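Local atomic coordinates of leucine aminopeptidase (Fimbriiglobus ruber, PDB entry 7D1B), a protein that probably acts as a zinc-dependent glutaminyl cyclase of the M28 peptidase family, converting N-terminal glutamine of peptides to pyroglutamate. Residues A[111-116]-A[181-186]; A[151-156]-A[313-318]; A[245-250]-A[286-291]. All coordinates share one frame; numbering follows the deposited sequence.

Contact 1: A[111-116]-A[181-186]; sequences TNLIAS and FVLFDG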
ATOM      1  N   THR A 111       1.043   1.093 -15.001  1.00 12.93           N
ATOM      2  CA  THR A 111       0.677   2.460 -14.621  1.00 13.26           C
ATOM      3  C   THR A 111       0.661   2.572 -13.105  1.00 13.09           C
ATOM      4  O   THR A 111      -0.167   1.929 -12.450  1.00 13.58           O
ATOM      5  CB  THR A 111      -0.705   2.855 -15.168  1.00 15.11           C
ATOM      6  OG1 THR A 111      -0.762   2.604 -16.573  1.00 16.99           O
ATOM      7  CG2 THR A 111      -0.978   4.344 -14.924  1.00 16.81           C
ATOM      8  N   ASN A 112       1.545   3.394 -12.534  1.00 12.80           N
ATOM      9  CA  ASN A 112       1.353   3.777 -11.140  1.00 12.77           C
ATOM     10  C   ASN A 112       0.352   4.927 -11.094  1.00 12.49           C
ATOM     11  O   ASN A 112       0.301   5.761 -11.997  1.00 14.40           O
ATOM     12  CB  ASN A 112       2.652   4.280 -10.511  1.00 12.77           C
ATOM     13  CG  ASN A 112       3.746   3.228 -10.432  1.00 12.42           C
ATOM     14  OD1 ASN A 112       3.481   2.021 -10.297  1.00 12.72           O
ATOM     15  ND2 ASN A 112       4.992   3.693 -10.478  1.00 13.37           N
ATOM     16  N   LEU A 113      -0.458   4.964 -10.048  1.00 12.71           N
ATOM     17  CA  LEU A 113      -1.411   6.058  -9.862  1.00 13.90           C
ATOM     18  C   LEU A 113      -1.013   6.858  -8.629  1.00 14.93           C
ATOM     19  O   LEU A 113      -0.677   6.288  -7.591  1.00 16.70           O
ATOM     20  CB  LEU A 113      -2.822   5.510  -9.668  1.00 17.21           C
ATOM     21  CG  LEU A 113      -4.099   6.254 -10.053  0.51 16.26           C
ATOM     22  CD1 LEU A 113      -4.070   6.623 -11.525  0.51 15.72           C
ATOM     23  CD2 LEU A 113      -5.345   5.429  -9.754  0.51 16.20           C
ATOM     24  N   ILE A 114      -1.039   8.179  -8.735  1.00 14.70           N
ATOM     25  CA  ILE A 114      -0.723   9.043  -7.607  1.00 15.41           C
ATOM     26  C   ILE A 114      -1.910   9.965  -7.393  1.00 15.28           C
ATOM     27  O   ILE A 114      -2.309  10.686  -8.310  1.00 18.03           O
ATOM     28  CB  ILE A 114       0.553   9.860  -7.847  1.00 17.72           C
ATOM     29  CG1 ILE A 114       1.741   8.944  -8.157  1.00 18.87           C
ATOM     30  CG2 ILE A 114       0.842  10.769  -6.635  1.00 18.70           C
ATOM     31  CD1 ILE A 114       2.928   9.676  -8.766  1.00 24.24           C
ATOM     32  N   ALA A 115      -2.467   9.954  -6.188  1.00 13.44           N
ATOM     33  CA  ALA A 115      -3.529  10.881  -5.791  1.00 13.83           C
ATOM     34  C   ALA A 115      -2.936  11.820  -4.747  1.00 13.42           C
ATOM     35  O   ALA A 115      -2.592  11.387  -3.647  1.00 13.61           O
ATOM     36  CB  ALA A 115      -4.741  10.136  -5.244  1.00 15.19           C
ATOM     37  N   SER A 116      -2.798  13.095  -5.106  1.00 12.96           N
ATOM     38  CA  SER A 116      -2.041  14.056  -4.318  1.00 13.08           C
ATOM     39  C   SER A 116      -2.972  14.995  -3.577  1.00 12.50           C
ATOM     40  O   SER A 116      -3.933  15.528  -4.152  1.00 13.33           O
ATOM     41  CB  SER A 116      -1.120  14.885  -5.218  1.00 16.34           C
ATOM     42  OG  SER A 116      -0.057  14.144  -5.746  0.68 16.37           O
ATOM     43  N   PHE A 181      -1.014   9.629  -2.068  1.00 10.96           N
ATOM     44  CA  PHE A 181      -1.416   8.231  -2.103  1.00 10.66           C
ATOM     45  C   PHE A 181      -0.821   7.657  -3.384  1.00 10.85           C
ATOM     46  O   PHE A 181      -1.118   8.153  -4.481  1.00 12.55           O
ATOM     47  CB  PHE A 181      -2.938   8.123  -2.191  1.00 11.47           C
ATOM     48  CG  PHE A 181      -3.696   8.522  -0.941  1.00 11.06           C
ATOM     49  CD1 PHE A 181      -3.066   8.961   0.228  1.00 11.56           C
ATOM     50  CD2 PHE A 181      -5.090   8.437  -0.944  1.00 12.36           C
ATOM     51  CE1 PHE A 181      -3.823   9.299   1.374  1.00 12.36           C
ATOM     52  CE2 PHE A 181      -5.834   8.768   0.189  1.00 12.90           C
ATOM     53  CZ  PHE A 181      -5.212   9.194   1.341  1.00 12.74           C
ATOM     54  N   VAL A 182       0.037   6.654  -3.263  1.00 11.10           N
ATOM     55  CA  VAL A 182       0.721   6.099  -4.423  1.00 11.19           C
ATOM     56  C   VAL A 182       0.332   4.629  -4.538  1.00 11.53           C
ATOM     57  O   VAL A 182       0.526   3.846  -3.594  1.00 11.80           O
ATOM     58  CB  VAL A 182       2.249   6.274  -4.334  1.00 12.36           C
ATOM     59  CG1 VAL A 182       2.923   5.685  -5.571  1.00 13.63           C
ATOM     60  CG2 VAL A 182       2.606   7.762  -4.142  1.00 12.47           C
ATOM     61  N   LEU A 183      -0.205   4.259  -5.701  1.00 11.30           N
ATOM     62  CA  LEU A 183      -0.577   2.885  -6.014  1.00 11.57           C
ATOM     63  C   LEU A 183       0.415   2.343  -7.035  1.00 11.50           C
ATOM     64  O   LEU A 183       0.507   2.853  -8.166  1.00 12.30           O
ATOM     65  CB  LEU A 183      -2.005   2.834  -6.546  1.00 13.30           C
ATOM     66  CG  LEU A 183      -3.000   3.141  -5.418  1.00 13.75           C
ATOM     67  CD1 LEU A 183      -4.308   3.606  -5.997  1.00 19.77           C
ATOM     68  CD2 LEU A 183      -3.169   1.930  -4.538  1.00 17.21           C
ATOM     69  N   PHE A 184       1.181   1.332  -6.621  1.00 11.11           N
ATOM     70  CA  PHE A 184       2.203   0.729  -7.473  1.00 11.18           C
ATOM     71  C   PHE A 184       1.618  -0.399  -8.308  1.00 11.15           C
ATOM     72  O   PHE A 184       1.034  -1.350  -7.771  1.00 11.62           O
ATOM     73  CB  PHE A 184       3.328   0.137  -6.635  1.00 12.04           C
ATOM     74  CG  PHE A 184       4.039   1.130  -5.753  1.00 11.39           C
ATOM     75  CD1 PHE A 184       4.646   2.275  -6.277  1.00 12.24           C
ATOM     76  CD2 PHE A 184       4.119   0.909  -4.381  1.00 12.41           C
ATOM     77  CE1 PHE A 184       5.316   3.165  -5.442  1.00 12.48           C
ATOM     78  CE2 PHE A 184       4.794   1.793  -3.555  1.00 12.89           C
ATOM     79  CZ  PHE A 184       5.384   2.918  -4.084  1.00 12.66           C
ATOM     80  N   ASP A 185       1.818  -0.318  -9.621  1.00 11.44           N
ATOM     81  CA  ASP A 185       1.547  -1.455 -10.480  1.00 11.32           C
ATOM     82  C   ASP A 185       2.699  -2.461 -10.386  1.00 11.98           C
ATOM     83  O   ASP A 185       3.790  -2.162  -9.885  1.00 12.36           O
ATOM     84  CB  ASP A 185       1.398  -0.963 -11.920  1.00 12.47           C
ATOM     85  CG  ASP A 185       0.515  -1.860 -12.797  1.00 12.29           C
ATOM     86  OD1 ASP A 185       0.220  -3.032 -12.439  1.00 12.58           O
ATOM     87  OD2 ASP A 185       0.102  -1.360 -13.873  1.00 13.31           O
ATOM     88  N   GLY A 186       2.444  -3.665 -10.881  1.00 12.10           N
ATOM     89  CA  GLY A 186       3.515  -4.602 -11.161  1.00 12.61           C
ATOM     90  C   GLY A 186       4.338  -5.004  -9.959  1.00 12.12           C
ATOM     91  O   GLY A 186       5.524  -5.328 -10.103  1.00 12.28           O
TER
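Leu113 and Leu183 face each other as a hydrogen-bonded antiparallel pair, their side chains rising from the same face of the sheet with CB to CB at 4.2 Å. In the given conformer of Leu113 a branch methyl of each also comes close, Leu113 CD2 lying 4.3 Å from Leu183 CD1. Two residues along on this face, Ala115 CB lies 4.1 Å from Phe181 CB, and the Phe181 ring leads away from the partner strand to an edge-to-face meeting with Trp117. Helices 72-87 and 153-167 cover this layer. Ile114 and Val182, a non-hydrogen-bonded pair, point to the other face, where Ile114 CG1 lies 4.3 Å from Val182 CG2. Between the leucines the backbone bond from Leu183 N to Leu113 O is 2.8 Å long and almost straight at 177°.

Where strand 178-184 ends, side chains take over the pairing. Asn112 swings its amide across, and OD1 accepts Asp185 N at 2.9 Å in the plane of the amide carbonyl. Asn112 OD1 also sits at the edge of the Phe184 ring, near its plane. Asp185, in the loop just past the strand, answers: with CG anti to its backbone N (chi1 -153°), the carboxylate reaches Thr111, and OD2 takes Thr111 N on its anti lone pair, also at 2.9 Å. Asp185 OD1 is bonded to Ser69, while Asn112 ND2 is held by Gln95 and Gly207, so each polar group has partners at both of its polar atoms. The chemistry implies that antiparallel cohesion outlasts the regular strand: two buried side chains substitute for main-chain partners just where the chain turns off toward the zinc ligand Glu188.

Contact 2: A[151-156]-A[313-318]; sequences ASANDG and DTPDKI. With ZN (zinc ion), chain B.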
ATOM      1  N   ALA A 151      -8.541 -13.239  -5.918  1.00 15.40           N
ATOM      2  CA  ALA A 151      -9.114 -11.943  -5.569  1.00 15.47           C
ATOM      3  C   ALA A 151      -8.151 -11.056  -4.799  1.00 13.65           C
ATOM      4  O   ALA A 151      -8.303  -9.829  -4.826  1.00 14.48           O
ATOM      5  CB  ALA A 151     -10.365 -12.144  -4.712  1.00 17.91           C
ATOM      6  N   SER A 152      -7.201 -11.634  -4.073  1.00 13.10           N
ATOM      7  CA  SER A 152      -6.148 -10.833  -3.440  1.00 13.26           C
ATOM      8  C   SER A 152      -6.714  -9.747  -2.509  1.00 12.32           C
ATOM      9  O   SER A 152      -6.219  -8.629  -2.488  1.00 12.59           O
ATOM     10  CB  SER A 152      -5.253 -10.212  -4.523  1.00 13.68           C
ATOM     11  OG  SER A 152      -4.019  -9.777  -4.012  1.00 13.45           O
ATOM     12  N   ALA A 153      -7.749 -10.068  -1.721  1.00 12.53           N
ATOM     13  CA  ALA A 153      -8.461  -9.014  -0.990  1.00 12.82           C
ATOM     14  C   ALA A 153      -7.563  -8.266  -0.007  1.00 12.03           C
ATOM     15  O   ALA A 153      -7.659  -7.040   0.108  1.00 12.79           O
ATOM     16  CB  ALA A 153      -9.647  -9.595  -0.236  1.00 14.02           C
ATOM     17  N   ASN A 154      -6.722  -8.979   0.736  1.00 11.97           N
ATOM     18  CA  ASN A 154      -5.868  -8.371   1.750  1.00 12.09           C
ATOM     19  C   ASN A 154      -4.489  -8.010   1.209  1.00 11.93           C
ATOM     20  O   ASN A 154      -3.592  -7.694   1.986  1.00 14.43           O
ATOM     21  CB  ASN A 154      -5.728  -9.331   2.933  1.00 13.05           C
ATOM     22  CG  ASN A 154      -5.194  -8.661   4.197  1.00 11.78           C
ATOM     23  OD1 ASN A 154      -5.468  -7.482   4.474  1.00 12.50           O
ATOM     24  ND2 ASN A 154      -4.441  -9.423   4.985  1.00 13.01           N
ATOM     25  N   ASP A 155      -4.297  -8.065  -0.101  1.00 12.74           N
ATOM     26  CA  ASP A 155      -2.966  -8.032  -0.692  1.00 12.11           C
ATOM     27  C   ASP A 155      -3.030  -7.015  -1.825  1.00 11.89           C
ATOM     28  O   ASP A 155      -3.461  -7.323  -2.943  1.00 12.29           O
ATOM     29  CB  ASP A 155      -2.646  -9.453  -1.125  1.00 13.45           C
ATOM     30  CG  ASP A 155      -1.248  -9.625  -1.672  1.00 12.75           C
ATOM     31  OD1 ASP A 155      -0.541  -8.629  -1.938  1.00 13.28           O
ATOM     32  OD2 ASP A 155      -0.843 -10.815  -1.872  1.00 15.30           O
ATOM     33  N   GLY A 156      -2.652  -5.779  -1.517  1.00 12.09           N
ATOM     34  CA  GLY A 156      -2.839  -4.647  -2.413  1.00 12.51           C
ATOM     35  C   GLY A 156      -4.235  -4.067  -2.338  1.00 12.07           C
ATOM     36  O   GLY A 156      -4.406  -2.881  -2.044  1.00 12.56           O
ATOM     37  N   ASP A 313      -8.194 -15.653   0.061  1.00 14.25           N
ATOM     38  CA  ASP A 313      -7.905 -14.246   0.350  1.00 13.98           C
ATOM     39  C   ASP A 313      -8.995 -13.390  -0.298  1.00 14.05           C
ATOM     40  O   ASP A 313      -8.822 -12.817  -1.376  1.00 14.54           O
ATOM     41  CB  ASP A 313      -6.511 -13.879  -0.161  1.00 14.03           C
ATOM     42  CG  ASP A 313      -6.124 -12.440   0.146  1.00 12.76           C
ATOM     43  OD1 ASP A 313      -6.796 -11.795   0.986  1.00 13.15           O
ATOM     44  OD2 ASP A 313      -5.141 -11.949  -0.468  1.00 13.85           O
ATOM     45  N   THR A 314     -10.140 -13.323   0.376  1.00 14.56           N
ATOM     46  CA  THR A 314     -11.366 -12.750  -0.162  1.00 14.68           C
ATOM     47  C   THR A 314     -11.892 -11.679   0.783  1.00 14.34           C
ATOM     48  O   THR A 314     -11.420 -11.554   1.919  1.00 14.72           O
ATOM     49  CB  THR A 314     -12.403 -13.871  -0.353  1.00 16.61           C
ATOM     50  OG1 THR A 314     -12.527 -14.611   0.867  1.00 18.13           O
ATOM     51  CG2 THR A 314     -11.977 -14.804  -1.475  1.00 19.16           C
ATOM     52  N   PRO A 315     -12.875 -10.873   0.341  1.00 15.15           N
ATOM     53  CA  PRO A 315     -13.311  -9.732   1.172  1.00 15.38           C
ATOM     54  C   PRO A 315     -13.809 -10.108   2.557  1.00 15.47           C
ATOM     55  O   PRO A 315     -13.710  -9.282   3.474  1.00 16.72           O
ATOM     56  CB  PRO A 315     -14.399  -9.071   0.315  1.00 16.60           C
ATOM     57  CG  PRO A 315     -13.933  -9.350  -1.078  1.00 16.62           C
ATOM     58  CD  PRO A 315     -13.428 -10.776  -1.024  1.00 16.18           C
ATOM     59  N   ASP A 316     -14.352 -11.316   2.750  1.00 16.32           N
ATOM     60  CA  ASP A 316     -14.816 -11.699   4.082  1.00 16.80           C
ATOM     61  C   ASP A 316     -13.681 -11.863   5.087  1.00 16.65           C
ATOM     62  O   ASP A 316     -13.953 -11.991   6.287  1.00 19.69           O
ATOM     63  CB  ASP A 316     -15.569 -13.016   3.998  0.50 18.66           C
ATOM     64  CG  ASP A 316     -14.746 -14.084   3.344  0.50 19.89           C
ATOM     65  OD1 ASP A 316     -14.659 -14.079   2.098  0.50 21.12           O
ATOM     66  OD2 ASP A 316     -14.134 -14.883   4.073  0.50 20.58           O
ATOM     67  N   LYS A 317     -12.427 -11.827   4.642  1.00 15.12           N
ATOM     68  CA  LYS A 317     -11.299 -11.869   5.567  1.00 15.34           C
ATOM     69  C   LYS A 317     -10.919 -10.493   6.093  1.00 15.33           C
ATOM     70  O   LYS A 317     -10.060 -10.396   6.974  1.00 16.95           O
ATOM     71  CB  LYS A 317     -10.072 -12.496   4.895  1.00 16.02           C
ATOM     72  CG  LYS A 317     -10.324 -13.862   4.267  1.00 15.99           C
ATOM     73  CD  LYS A 317     -10.901 -14.878   5.268  1.00 17.78           C
ATOM     74  CE  LYS A 317     -11.025 -16.276   4.663  1.00 17.94           C
ATOM     75  NZ  LYS A 317     -11.875 -16.276   3.445  1.00 18.11           N
ATOM     76  N   ILE A 318     -11.511  -9.440   5.569  1.00 14.60           N
ATOM     77  CA  ILE A 318     -11.133  -8.082   5.942  1.00 13.88           C
ATOM     78  C   ILE A 318     -11.941  -7.639   7.154  1.00 14.07           C
ATOM     79  O   ILE A 318     -13.158  -7.830   7.200  1.00 16.75           O
ATOM     80  CB  ILE A 318     -11.372  -7.120   4.771  1.00 15.00           C
ATOM     81  CG1 ILE A 318     -10.636  -7.598   3.515  1.00 17.46           C
ATOM     82  CG2 ILE A 318     -10.979  -5.696   5.168  1.00 16.92           C
ATOM     83  CD1 ILE A 318      -9.132  -7.797   3.705  1.00 19.66           C
TER
HETATM   84 ZN    ZN B 801       0.911 -11.004  -2.731  1.00 16.73          ZN
HETATM   85  O   HOH W   1      -2.546 -12.821  -0.568  1.00 14.18           O
HETATM   86  O   HOH W   2       2.233 -10.549  -1.155  1.00 14.76           O
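Asp155 and Asp313, two acidic side chains from distant parts of the chain, approach until Asp155 CB is 3.6 Å from Asp313 OD2, and a single water mediates between their carboxylates. That water donates to both, at 2.9 Å to Asp155 OD2 and 2.7 Å to Asp313 OD2, which may ease the approach of the two carboxylates, whose OD2 atoms are 4.7 Å apart. The same Asp155 OD2 binds zinc at 2.0 Å, while its OD1 receives a bond from His130.

Asp313 also grips the first turn of helix 153-167 with two acceptors. Its carbonyl O takes Ala153 N at 3.0 Å, the donor standing above the carbonyl plane; its OD1, met on the syn side, takes Asn154 N at 2.8 Å and has Tyr305 as a further partner. The side chain attains this with CG anti to the backbone N (chi1 -178°). Packing is tight alongside: Ala153 CB presses to 3.2 Å of Thr314 C, and the Ile318 side chain runs obliquely to that of Asn154, its CD1 lying against CB and OD1. The Asn154 amide is bonded to Ala236 and His237.

The two bonds to the turn and the water link to Asp155 are consistent with a second-shell role for Asp313. With Glu188, His309 and a water completing the coordination, this is the single-zinc site characteristic of glutaminyl cyclases built on the M28 peptidase fold.

Contact 3: A[245-250]-A[286-291]; sequences EGYSLR and DHIALN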
ATOM      1  N   GLU A 245       9.493  -5.297  10.783  1.00 17.90           N
ATOM      2  CA  GLU A 245      10.436  -6.081   9.984  1.00 19.78           C
ATOM      3  C   GLU A 245      11.682  -5.284   9.676  1.00 17.58           C
ATOM      4  O   GLU A 245      11.719  -4.063   9.833  1.00 15.11           O
ATOM      5  CB  GLU A 245       9.884  -6.805   8.749  1.00 19.05           C
ATOM      6  CG  GLU A 245       9.450  -5.937   7.562  1.00 17.03           C
ATOM      7  CD  GLU A 245      10.608  -5.368   6.731  1.00 13.90           C
ATOM      8  OE1 GLU A 245      10.575  -4.152   6.470  1.00 12.80           O
ATOM      9  OE2 GLU A 245      11.555  -6.109   6.373  1.00 15.18           O
ATOM     10  N   GLY A 246      12.725  -6.021   9.299  1.00 19.82           N
ATOM     11  CA  GLY A 246      14.062  -5.481   9.379  1.00 19.91           C
ATOM     12  C   GLY A 246      14.345  -4.352   8.413  1.00 16.20           C
ATOM     13  O   GLY A 246      15.065  -3.414   8.756  1.00 17.52           O
ATOM     14  N   TYR A 247      13.849  -4.439   7.171  1.00 14.35           N
ATOM     15  CA  TYR A 247      14.176  -3.349   6.256  1.00 14.15           C
ATOM     16  C   TYR A 247      13.563  -2.039   6.733  1.00 13.48           C
ATOM     17  O   TYR A 247      14.184  -0.975   6.613  1.00 13.94           O
ATOM     18  CB  TYR A 247      13.741  -3.680   4.835  1.00 13.96           C
ATOM     19  CG  TYR A 247      14.543  -4.795   4.226  1.00 15.64           C
ATOM     20  CD1 TYR A 247      15.865  -4.606   3.853  1.00 20.31           C
ATOM     21  CD2 TYR A 247      13.970  -6.034   4.007  1.00 16.38           C
ATOM     22  CE1 TYR A 247      16.604  -5.639   3.271  1.00 22.42           C
ATOM     23  CE2 TYR A 247      14.691  -7.072   3.428  1.00 19.65           C
ATOM     24  CZ  TYR A 247      16.009  -6.867   3.078  1.00 22.57           C
ATOM     25  OH  TYR A 247      16.731  -7.893   2.511  1.00 27.42           O
ATOM     26  N   SER A 248      12.355  -2.112   7.298  1.00 12.51           N
ATOM     27  CA  SER A 248      11.683  -0.939   7.854  1.00 12.76           C
ATOM     28  C   SER A 248      12.443  -0.396   9.051  1.00 11.97           C
ATOM     29  O   SER A 248      12.659   0.815   9.168  1.00 12.41           O
ATOM     30  CB  SER A 248      10.287  -1.344   8.310  1.00 12.79           C
ATOM     31  OG  SER A 248       9.499  -1.788   7.217  1.00 12.68           O
ATOM     32  N   LEU A 249      12.852  -1.287   9.960  1.00 12.54           N
ATOM     33  CA  LEU A 249      13.613  -0.855  11.128  1.00 13.35           C
ATOM     34  C   LEU A 249      14.920  -0.188  10.722  1.00 13.76           C
ATOM     35  O   LEU A 249      15.298   0.852  11.276  1.00 14.04           O
ATOM     36  CB  LEU A 249      13.916  -2.044  12.039  1.00 13.88           C
ATOM     37  CG  LEU A 249      12.747  -2.551  12.863  1.00 13.41           C
ATOM     38  CD1 LEU A 249      13.068  -3.918  13.436  1.00 15.57           C
ATOM     39  CD2 LEU A 249      12.354  -1.558  13.949  1.00 15.04           C
ATOM     40  N   ARG A 250      15.636  -0.777   9.765  1.00 14.71           N
ATOM     41  CA  ARG A 250      16.937  -0.231   9.397  1.00 15.21           C
ATOM     42  C   ARG A 250      16.794   1.054   8.600  1.00 15.16           C
ATOM     43  O   ARG A 250      17.601   1.977   8.748  1.00 17.58           O
ATOM     44  CB  ARG A 250      17.744  -1.277   8.631  1.00 17.41           C
ATOM     45  CG  ARG A 250      18.176  -2.431   9.537  1.00 20.73           C
ATOM     46  CD  ARG A 250      19.109  -3.408   8.835  1.00 23.51           C
ATOM     47  NE  ARG A 250      18.476  -4.058   7.686  1.00 24.06           N
ATOM     48  CZ  ARG A 250      17.776  -5.192   7.750  1.00 25.61           C
ATOM     49  NH1 ARG A 250      17.619  -5.829   8.911  1.00 26.42           N
ATOM     50  NH2 ARG A 250      17.238  -5.695   6.648  1.00 27.37           N
ATOM     51  N   ASP A 286       7.463  -3.365  -1.622  1.00 12.17           N
ATOM     52  CA  ASP A 286       7.545  -2.119  -2.372  1.00 11.83           C
ATOM     53  C   ASP A 286       8.284  -1.012  -1.632  1.00 12.12           C
ATOM     54  O   ASP A 286       8.637  -0.011  -2.267  1.00 12.90           O
ATOM     55  CB  ASP A 286       6.138  -1.652  -2.759  1.00 12.19           C
ATOM     56  CG  ASP A 286       5.575  -2.374  -3.974  1.00 12.34           C
ATOM     57  OD1 ASP A 286       6.309  -2.551  -4.981  1.00 12.27           O
ATOM     58  OD2 ASP A 286       4.373  -2.704  -3.946  1.00 13.88           O
ATOM     59  N   HIS A 287       8.513  -1.141  -0.316  1.00 11.45           N
ATOM     60  CA  HIS A 287       9.221  -0.098   0.421  1.00 11.66           C
ATOM     61  C   HIS A 287      10.731  -0.151   0.216  1.00 12.05           C
ATOM     62  O   HIS A 287      11.420   0.815   0.545  1.00 13.20           O
ATOM     63  CB  HIS A 287       8.888  -0.166   1.906  1.00 12.00           C
ATOM     64  CG  HIS A 287       9.353  -1.420   2.568  1.00 11.80           C
ATOM     65  ND1 HIS A 287       9.192  -2.676   2.008  1.00 12.73           N
ATOM     66  CD2 HIS A 287       9.974  -1.601   3.757  1.00 12.49           C
ATOM     67  CE1 HIS A 287       9.696  -3.575   2.839  1.00 12.73           C
ATOM     68  NE2 HIS A 287      10.164  -2.951   3.913  1.00 12.70           N
ATOM     69  N   ILE A 288      11.261  -1.249  -0.331  1.00 12.34           N
ATOM     70  CA  ILE A 288      12.708  -1.355  -0.526  1.00 13.57           C
ATOM     71  C   ILE A 288      13.196  -0.286  -1.494  1.00 12.85           C
ATOM     72  O   ILE A 288      14.166   0.421  -1.224  1.00 14.07           O
ATOM     73  CB  ILE A 288      13.076  -2.761  -1.027  1.00 15.27           C
ATOM     74  CG1 ILE A 288      12.631  -3.831  -0.023  1.00 16.10           C
ATOM     75  CG2 ILE A 288      14.572  -2.847  -1.366  1.00 16.17           C
ATOM     76  CD1 ILE A 288      13.362  -3.786   1.281  1.00 19.74           C
ATOM     77  N   ALA A 289      12.509  -0.135  -2.629  1.00 13.00           N
ATOM     78  CA  ALA A 289      12.971   0.840  -3.613  1.00 13.51           C
ATOM     79  C   ALA A 289      12.908   2.247  -3.045  1.00 12.88           C
ATOM     80  O   ALA A 289      13.763   3.088  -3.348  1.00 13.82           O
ATOM     81  CB  ALA A 289      12.127   0.752  -4.878  1.00 14.91           C
ATOM     82  N   LEU A 290      11.899   2.525  -2.207  1.00 12.29           N
ATOM     83  CA  LEU A 290      11.772   3.850  -1.597  1.00 12.09           C
ATOM     84  C   LEU A 290      12.928   4.125  -0.645  1.00 12.42           C
ATOM     85  O   LEU A 290      13.575   5.177  -0.732  1.00 13.30           O
ATOM     86  CB  LEU A 290      10.416   3.978  -0.881  1.00 12.87           C
ATOM     87  CG  LEU A 290       9.179   3.731  -1.739  1.00 13.84           C
ATOM     88  CD1 LEU A 290       7.930   3.875  -0.885  1.00 14.73           C
ATOM     89  CD2 LEU A 290       9.123   4.690  -2.901  1.00 16.01           C
ATOM     90  N   ASN A 291      13.238   3.165   0.236  1.00 12.74           N
ATOM     91  CA  ASN A 291      14.388   3.332   1.123  1.00 13.47           C
ATOM     92  C   ASN A 291      15.672   3.530   0.329  1.00 14.32           C
ATOM     93  O   ASN A 291      16.509   4.375   0.686  1.00 15.24           O
ATOM     94  CB  ASN A 291      14.527   2.125   2.052  1.00 13.58           C
ATOM     95  CG  ASN A 291      13.581   2.198   3.242  1.00 12.62           C
ATOM     96  OD1 ASN A 291      13.670   3.113   4.073  1.00 13.44           O
ATOM     97  ND2 ASN A 291      12.671   1.231   3.345  1.00 13.56           N
TER
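A carboxylate oxygen of Glu245, OE1, takes the NE2 hydrogen of His287 at 2.9 Å, with the carboxylate and imidazole planes nearly perpendicular (85°). The donor meets OE1 from above the carboxylate plane, and OE1 lies somewhat out of the plane of the imidazole. The ring is set for this by chi1 of 65°, which puts CG between the backbone N and the carbonyl carbon, the crowded position. OE1 is shared three ways, since Ser248 N at 2.8 Å and Ser248 OG at 2.7 Å bond to it too, the hydroxyl on its anti lone pair. Glu245 OE2 accepts Tyr247 N and, from outside, Val283 N. Beside this polar knot the packing is equally close: Ile288 CD1 sits over one face of the Tyr247 ring, a CH-pi contact 3.7 Å from the centroid, and comes to 3.3 Å from Tyr247 CG.

The motif is a helix N-cap: Glu245 stands just before helix 246-251 and its carboxylate accepts from the N-H groups of Tyr247 and Ser248, while the histidine bond ties that cap to the start of helix 287-292. Both helices lie beside strand 297-300 of the central sheet, where Ser248 OG also bonds Asp299 N.

Elsewhere the interface thins. The helix axes run roughly parallel, 22° apart, and come no nearer than 10.5 Å, so side chains must span the gap. On the other face of the Tyr247 ring lies NH2 of the exposed Arg250, offset toward the rim and salt-bridged to Asp282. Farther along, the partly exposed Asn291 only brings ND2 to 4.2 Å from Tyr247 O, that nitrogen being bonded instead to Ala297 O.

How the contacts relate
Contact 1 is the innermost, a buried seam within the central sheet that depends on main-chain pairing, apolar side chains and two polar side chains at one end. Contact 2, also buried but at the zinc site, joins a helix start to a loop through polar bonds and a bridging water, and it alone includes a zinc ligand. Contact 3 is partly exposed and links two helices through one shared carboxylate and a CH-pi contact. Strand 178-184 directly follows helix 153-167 in sequence, connecting contacts 1 and 2, which do not touch. Contacts 1 and 3 do meet: Phe184 packs against Asp286 and Leu290. Contact 3 is nested within the chain loop closed by contact 2.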